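Local coordinates for protein amphiphysin (Drosophila melanogaster, PDB 1URU) that probably senses or shapes curved membranes during endocytosis through its dimeric, crescent-shaped coiled-coil BAR domain, at residues A[199-202]-A[203-207]; A[223-226]-A[227-231]; A[187-190]-A[191-195]. All coordinates share one frame; numbering follows the deposited sequence.

Interaction 1: A[199-202]-A[203-207]; sequences SRIL and FLVTN
I201 and V205 meet one turn apart on helix 172-239, the last long helix of the three-helix BAR coiled coil, where the chain pairs with its second subunit. Burial, rather than shorter distances, marks the tightly packed part: L204 and V205 are buried, whereas L202 and T206 are exposed. The CG2 methyl of I201 stands 4.1 Å from CG1 of V205, the two side chains crossing at a slant. In I201 that methyl is anti to the backbone N (chi1 -68° places CG1 beside the N instead), which carries CG2 forward along the helix to the next turn. The same two residues are joined by their backbones, V205 N reaching I201 O at 3.0 Å with an N-H...O angle of 166°. W89 and I84 of the second subunit cover I201 and L204 respectively, and its Q241 touches L202 on the more open flank. NE of R200 is hydrogen-bonded to the carbonyl of Y197, and its guanidinium makes a salt bridge with E86 of the second subunit.

A different flank is taken by F203. With CG anti to the backbone N (chi1 167°), its ring swings clear of the preceding turn and stacks with Y124 of helix 92-156, while CB of N207 lies 3.8 Å above the plane of one face, offset toward the rim.

The looser side holds L202 and T206. There the methyls CD1 of L202 and CG2 of T206 are 3.9 Å apart, and beneath them T206 N reaches L202 O at 3.1 Å. The T206 hydroxyl turns back over its own helix, and OG1 lies 2.9 Å from both L202 O and F203 O, two carbonyls competing for one proton.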
loop_
_atom_site.group_PDB
_atom_site.type_symbol
_atom_site.label_atom_id
_atom_site.label_comp_id
_atom_site.label_asym_id
_atom_site.label_seq_id
_atom_site.Cartn_x
_atom_site.Cartn_y
_atom_site.Cartn_z
ATOM N N SER A 199 12.154 -26.056 -16.321
ATOM C CA SER A 199 10.990 -25.756 -15.492
ATOM C C SER A 199 10.745 -24.257 -15.274
ATOM O O SER A 199 9.606 -23.855 -15.098
ATOM C CB SER A 199 11.088 -26.452 -14.136
ATOM O OG SER A 199 12.130 -25.902 -13.357
ATOM N N ARG A 200 11.795 -23.432 -15.323
ATOM C CA ARG A 200 11.669 -21.979 -15.084
ATOM C C ARG A 200 10.576 -21.275 -15.900
ATOM O O ARG A 200 9.937 -20.360 -15.395
ATOM C CB ARG A 200 13.030 -21.247 -15.248
ATOM C CG ARG A 200 13.289 -20.605 -16.610
ATOM C CD ARG A 200 14.753 -20.283 -16.940
ATOM N NE ARG A 200 15.190 -21.134 -18.061
ATOM C CZ ARG A 200 15.529 -20.708 -19.276
ATOM N NH1 ARG A 200 15.566 -19.418 -19.577
ATOM N NH2 ARG A 200 15.877 -21.597 -20.194
ATOM N N ILE A 201 10.385 -21.675 -17.152
ATOM C CA ILE A 201 9.450 -20.999 -18.044
ATOM C C ILE A 201 8.050 -21.309 -17.570
ATOM O O ILE A 201 7.276 -20.404 -17.291
ATOM C CB ILE A 201 9.592 -21.485 -19.515
ATOM C CG1 ILE A 201 10.927 -21.063 -20.135
ATOM C CG2 ILE A 201 8.443 -20.934 -20.389
ATOM C CD1 ILE A 201 11.400 -22.007 -21.252
ATOM N N LEU A 202 7.731 -22.596 -17.490
ATOM C CA LEU A 202 6.412 -23.034 -17.062
ATOM C C LEU A 202 6.052 -22.490 -15.673
ATOM O O LEU A 202 4.907 -22.113 -15.429
ATOM C CB LEU A 202 6.305 -24.570 -17.067
ATOM C CG LEU A 202 4.964 -25.164 -16.585
ATOM C CD1 LEU A 202 3.830 -24.849 -17.557
ATOM C CD2 LEU A 202 5.089 -26.675 -16.335
ATOM N N PHE A 203 7.019 -22.464 -14.759
ATOM C CA PHE A 203 6.753 -21.905 -13.460
ATOM C C PHE A 203 6.279 -20.467 -13.572
ATOM O O PHE A 203 5.287 -20.089 -12.969
ATOM C CB PHE A 203 7.961 -21.908 -12.551
ATOM C CG PHE A 203 7.741 -21.059 -11.340
ATOM C CD1 PHE A 203 6.781 -21.438 -10.399
ATOM C CD2 PHE A 203 8.393 -19.845 -11.198
ATOM C CE1 PHE A 203 6.519 -20.660 -9.297
ATOM C CE2 PHE A 203 8.150 -19.053 -10.100
ATOM C CZ PHE A 203 7.196 -19.457 -9.142
ATOM N N LEU A 204 7.012 -19.660 -14.322
ATOM C CA LEU A 204 6.687 -18.239 -14.409
ATOM C C LEU A 204 5.427 -17.915 -15.184
ATOM O O LEU A 204 4.723 -16.990 -14.818
ATOM C CB LEU A 204 7.851 -17.443 -14.975
ATOM C CG LEU A 204 8.707 -16.924 -13.817
ATOM C CD1 LEU A 204 10.133 -17.494 -13.864
ATOM C CD2 LEU A 204 8.682 -15.399 -13.831
ATOM N N VAL A 205 5.147 -18.645 -16.253
ATOM C CA VAL A 205 3.928 -18.405 -16.981
ATOM C C VAL A 205 2.764 -18.704 -16.031
ATOM O O VAL A 205 1.785 -17.973 -16.006
ATOM C CB VAL A 205 3.832 -19.195 -18.352
ATOM C CG1 VAL A 205 5.033 -18.889 -19.256
ATOM C CG2 VAL A 205 3.707 -20.666 -18.154
ATOM N N THR A 206 2.887 -19.733 -15.205
ATOM C CA THR A 206 1.784 -20.102 -14.305
ATOM C C THR A 206 1.667 -19.125 -13.132
ATOM O O THR A 206 0.564 -18.692 -12.832
ATOM C CB THR A 206 1.855 -21.621 -13.859
ATOM O OG1 THR A 206 3.071 -21.905 -13.165
ATOM C CG2 THR A 206 1.947 -22.566 -15.080
ATOM N N ASN A 207 2.792 -18.713 -12.534
ATOM C CA ASN A 207 2.770 -17.791 -11.387
ATOM C C ASN A 207 2.290 -16.420 -11.776
ATOM O O ASN A 207 1.390 -15.872 -11.159
ATOM C CB ASN A 207 4.145 -17.665 -10.716
ATOM C CG ASN A 207 4.052 -17.378 -9.186
ATOM O OD1 ASN A 207 3.200 -17.915 -8.469
ATOM N ND2 ASN A 207 4.954 -16.548 -8.698
#

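Interaction 2: A[223-226]-A[227-231]; sequences AKIY and SELEA
Y226 and L229 touch through the side of the phenol and one leucine methyl, three residues apart on helix 172-239. CD1 of L229 comes within 3.4 Å of CD2 of Y226 and within 3.6 Å of its CE2, so the methyl rests against a single ortho-meta bond of the ring, at an oblique angle. The leucine reaches this place because its CG is anti to its own carbonyl carbon (chi1 -78°) and chi2 is extended at 172°, which sends CD1 back toward the preceding turn.

The same methyl has a second neighbour. CG2 of I225, set anti to its backbone N and so facing the next turn, lies 4.0 Å from CD1 of L229, and here the two side chains run side by side and point the same way. CD1 of L229 is therefore shared between an aromatic ring and a branched aliphatic chain. I225 also packs on Q98, A101 and L105 of helix 92-156, whereas Y226 and L229 face E215 and F212 of the second subunit, so the aliphatic pair joins the helix bundle to the dimer interface.

S227 adopts a different kind of conformation. Its OG sits between its backbone N and carbonyl carbon (chi1 58°), folded back toward the previous turn, where it gives a weak hydrogen bond to K224 O at 3.5 Å. That carbonyl also accepts E228 N at 3.3 Å. K224 forms a salt bridge with E221, and the E228 chain, bent at chi2, leads its end away from the turn.

The chemistry thus varies round the helix: I225, Y226 and L229 are buried against partners, while K224 and E228 are exposed residues, though E228 also touches Q98, as suits an amphipathic helix in a coiled coil.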
loop_
_atom_site.group_PDB
_atom_site.type_symbol
_atom_site.label_atom_id
_atom_site.label_comp_id
_atom_site.label_asym_id
_atom_site.label_seq_id
_atom_site.Cartn_x
_atom_site.Cartn_y
_atom_site.Cartn_z
ATOM N N ALA A 223 -12.696 -0.724 -9.495
ATOM C CA ALA A 223 -13.015 0.428 -10.353
ATOM C C ALA A 223 -14.527 0.663 -10.453
ATOM O O ALA A 223 -15.018 1.786 -10.280
ATOM C CB ALA A 223 -12.409 0.269 -11.726
ATOM N N LYS A 224 -15.253 -0.415 -10.736
ATOM C CA LYS A 224 -16.718 -0.417 -10.724
ATOM C C LYS A 224 -17.291 0.163 -9.425
ATOM O O LYS A 224 -18.324 0.795 -9.453
ATOM C CB LYS A 224 -17.270 -1.839 -10.929
ATOM C CG LYS A 224 -17.120 -2.399 -12.344
ATOM C CD LYS A 224 -17.804 -3.775 -12.478
ATOM C CE LYS A 224 -17.193 -4.599 -13.627
ATOM N NZ LYS A 224 -17.481 -6.070 -13.492
ATOM N N ILE A 225 -16.625 -0.060 -8.300
ATOM C CA ILE A 225 -17.104 0.422 -7.010
ATOM C C ILE A 225 -16.946 1.918 -6.904
ATOM O O ILE A 225 -17.847 2.621 -6.436
ATOM C CB ILE A 225 -16.284 -0.190 -5.898
ATOM C CG1 ILE A 225 -16.604 -1.671 -5.779
ATOM C CG2 ILE A 225 -16.482 0.614 -4.580
ATOM C CD1 ILE A 225 -16.600 -2.198 -4.349
ATOM N N TYR A 226 -15.769 2.385 -7.301
ATOM C CA TYR A 226 -15.441 3.795 -7.211
ATOM C C TYR A 226 -16.271 4.643 -8.179
ATOM O O TYR A 226 -16.523 5.787 -7.851
ATOM C CB TYR A 226 -13.918 4.059 -7.341
ATOM C CG TYR A 226 -13.175 3.935 -6.011
ATOM C CD1 TYR A 226 -12.156 2.995 -5.812
ATOM C CD2 TYR A 226 -13.517 4.735 -4.947
ATOM C CE1 TYR A 226 -11.496 2.888 -4.571
ATOM C CE2 TYR A 226 -12.880 4.639 -3.733
ATOM C CZ TYR A 226 -11.873 3.727 -3.542
ATOM O OH TYR A 226 -11.292 3.694 -2.310
ATOM N N SER A 227 -16.733 4.121 -9.322
ATOM C CA SER A 227 -17.620 4.943 -10.166
ATOM C C SER A 227 -19.026 4.918 -9.616
ATOM O O SER A 227 -19.783 5.859 -9.811
ATOM C CB SER A 227 -17.608 4.568 -11.653
ATOM O OG SER A 227 -17.960 3.239 -11.875
ATOM N N GLU A 228 -19.390 3.849 -8.925
ATOM C CA GLU A 228 -20.635 3.870 -8.174
ATOM C C GLU A 228 -20.570 4.985 -7.118
ATOM O O GLU A 228 -21.524 5.731 -6.942
ATOM C CB GLU A 228 -20.919 2.499 -7.531
ATOM C CG GLU A 228 -22.382 2.059 -7.546
ATOM C CD GLU A 228 -23.024 2.162 -8.929
ATOM O OE1 GLU A 228 -23.345 3.304 -9.353
ATOM O OE2 GLU A 228 -23.219 1.114 -9.591
ATOM N N LEU A 229 -19.429 5.101 -6.442
ATOM C CA LEU A 229 -19.228 6.080 -5.380
ATOM C C LEU A 229 -19.217 7.497 -5.958
ATOM O O LEU A 229 -19.801 8.431 -5.402
ATOM C CB LEU A 229 -17.900 5.801 -4.658
ATOM C CG LEU A 229 -17.867 4.661 -3.640
ATOM C CD1 LEU A 229 -16.455 4.415 -3.188
ATOM C CD2 LEU A 229 -18.740 4.973 -2.452
ATOM N N GLU A 230 -18.560 7.639 -7.093
ATOM C CA GLU A 230 -18.600 8.874 -7.840
ATOM C C GLU A 230 -20.034 9.300 -8.120
ATOM O O GLU A 230 -20.367 10.459 -7.925
ATOM C CB GLU A 230 -17.871 8.707 -9.166
ATOM C CG GLU A 230 -16.812 9.755 -9.419
ATOM C CD GLU A 230 -16.001 9.465 -10.665
ATOM O OE1 GLU A 230 -15.925 8.289 -11.128
ATOM O OE2 GLU A 230 -15.439 10.452 -11.178
ATOM N N ALA A 231 -20.878 8.361 -8.558
ATOM C CA ALA A 231 -22.246 8.664 -8.996
ATOM C C ALA A 231 -23.068 9.113 -7.821
ATOM O O ALA A 231 -23.642 10.182 -7.839
ATOM C CB ALA A 231 -22.892 7.467 -9.660
#

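Interaction 3: A[187-190]-A[191-195]; sequences TELH and DELPA
E188 and E192 bring two carboxylates together one turn apart, their side chains running alongside each other in the same direction with the carboxylate planes 16° apart. OE1 of E188 and OE2 of E192 are 3.9 Å apart, a like-charge approach that K134 of helix 92-156 probably makes tolerable, since its NZ forms salt bridges with both glutamates. Both chains are extended beyond CG, which delivers the two acids to one amine. A glutamine in place of E192 would probably lose the salt bridge to K134, leaving E188 as the carboxylate of this turn that pairs with it.

Apolar contacts adjoin these: CB of L189 meets CD1 of L193 at 4.0 Å, both leucines pack on F39 of helix 35-84, and L189 also packs on M131 of helix 92-156. The H190 ring meets F39 edge-to-face.

Among backbone bonds, E192 N to E188 O measures 2.7 Å and L193 N to L189 O 3.1 Å, but the series breaks at P194, which has no N-H to give. The proline ring sits beside H190 O, where that N-H would have pointed. A water donates to OD1 of D191 at 3.1 Å and, weakly, to that same H190 carbonyl.

A proline kink within a long helix, flanked by contacts to both other helices, fits the bent three-helix coiled coil of the BAR fold.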
loop_
_atom_site.group_PDB
_atom_site.type_symbol
_atom_site.label_atom_id
_atom_site.label_comp_id
_atom_site.label_asym_id
_atom_site.label_seq_id
_atom_site.Cartn_x
_atom_site.Cartn_y
_atom_site.Cartn_z
ATOM N N THR A 187 26.067 -37.965 -12.904
ATOM C CA THR A 187 25.128 -38.330 -13.967
ATOM C C THR A 187 23.735 -37.777 -13.675
ATOM O O THR A 187 23.062 -37.248 -14.573
ATOM C CB THR A 187 25.097 -39.865 -14.152
ATOM O OG1 THR A 187 26.218 -40.263 -14.950
ATOM C CG2 THR A 187 23.895 -40.320 -14.971
ATOM N N GLU A 188 23.325 -37.902 -12.413
ATOM C CA GLU A 188 22.038 -37.402 -11.958
ATOM C C GLU A 188 21.959 -35.884 -12.107
ATOM O O GLU A 188 20.928 -35.352 -12.492
ATOM C CB GLU A 188 21.789 -37.789 -10.504
ATOM C CG GLU A 188 21.141 -39.150 -10.335
ATOM C CD GLU A 188 21.114 -39.611 -8.885
ATOM O OE1 GLU A 188 21.127 -38.740 -7.977
ATOM O OE2 GLU A 188 21.071 -40.846 -8.648
ATOM N N LEU A 189 23.052 -35.194 -11.812
ATOM C CA LEU A 189 23.072 -33.749 -11.916
ATOM C C LEU A 189 23.102 -33.258 -13.379
ATOM O O LEU A 189 22.587 -32.170 -13.707
ATOM C CB LEU A 189 24.248 -33.176 -11.112
ATOM C CG LEU A 189 24.016 -32.780 -9.624
ATOM C CD1 LEU A 189 22.571 -32.968 -9.115
ATOM C CD2 LEU A 189 24.971 -33.491 -8.722
ATOM N N HIS A 190 23.696 -34.057 -14.261
ATOM C CA HIS A 190 23.755 -33.702 -15.671
ATOM C C HIS A 190 22.372 -33.704 -16.319
ATOM O O HIS A 190 22.158 -32.993 -17.282
ATOM C CB HIS A 190 24.727 -34.620 -16.411
ATOM C CG HIS A 190 26.084 -34.034 -16.557
ATOM N ND1 HIS A 190 26.331 -32.951 -17.370
ATOM C CD2 HIS A 190 27.258 -34.340 -15.961
ATOM C CE1 HIS A 190 27.609 -32.629 -17.279
ATOM N NE2 HIS A 190 28.191 -33.447 -16.422
ATOM N N ASP A 191 21.458 -34.501 -15.778
ATOM C CA ASP A 191 20.047 -34.491 -16.168
ATOM C C ASP A 191 19.203 -33.574 -15.287
ATOM O O ASP A 191 18.331 -32.852 -15.780
ATOM C CB ASP A 191 19.441 -35.894 -16.046
ATOM C CG ASP A 191 20.029 -36.910 -17.043
ATOM O OD1 ASP A 191 20.685 -36.531 -18.050
ATOM O OD2 ASP A 191 19.862 -38.130 -16.865
ATOM N N GLU A 192 19.440 -33.598 -13.981
ATOM C CA GLU A 192 18.533 -32.926 -13.067
ATOM C C GLU A 192 18.619 -31.400 -13.187
ATOM O O GLU A 192 17.608 -30.717 -13.120
ATOM C CB GLU A 192 18.749 -33.383 -11.612
ATOM C CG GLU A 192 17.994 -34.656 -11.258
ATOM C CD GLU A 192 18.388 -35.220 -9.903
ATOM O OE1 GLU A 192 18.589 -34.437 -8.941
ATOM O OE2 GLU A 192 18.508 -36.453 -9.786
ATOM N N LEU A 193 19.832 -30.883 -13.349
ATOM C CA LEU A 193 20.057 -29.446 -13.401
ATOM C C LEU A 193 19.378 -28.774 -14.583
ATOM O O LEU A 193 18.632 -27.840 -14.374
ATOM C CB LEU A 193 21.560 -29.119 -13.390
ATOM C CG LEU A 193 22.255 -29.346 -12.051
ATOM C CD1 LEU A 193 23.762 -29.410 -12.221
ATOM C CD2 LEU A 193 21.858 -28.269 -11.027
ATOM N N PRO A 194 19.654 -29.187 -15.817
ATOM C CA PRO A 194 18.947 -28.612 -16.976
ATOM C C PRO A 194 17.439 -28.820 -16.957
ATOM O O PRO A 194 16.713 -27.982 -17.445
ATOM C CB PRO A 194 19.562 -29.357 -18.177
ATOM C CG PRO A 194 20.215 -30.526 -17.611
ATOM C CD PRO A 194 20.664 -30.168 -16.239
ATOM N N ALA A 195 17.003 -29.960 -16.453
ATOM C CA ALA A 195 15.599 -30.243 -16.236
ATOM C C ALA A 195 14.963 -29.142 -15.411
ATOM O O ALA A 195 13.917 -28.651 -15.786
ATOM C CB ALA A 195 15.432 -31.610 -15.534
HETATM O O HOH W 1 20.643 -34.141 -19.987
#

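All three contacts lie in series on helix 172-239: interaction 3 first, interaction 1 adjoining it in sequence, interaction 2 farther on. Their centres are 19 Å apart between interactions 3 and 1, 36 Å between 1 and 2, and 54 Å between 2 and 3, which lie on opposite sides of the chain's centre. Interaction 1 is nearest that centre, at 10 Å. Surroundings change along the way: interaction 3 packs within its own chain against the other two helices, whereas interactions 1 and 2 also touch the second subunit. Past the P194 kink the helix thus adds the dimer interface to its bundle packing, consistent with the curved BAR dimer.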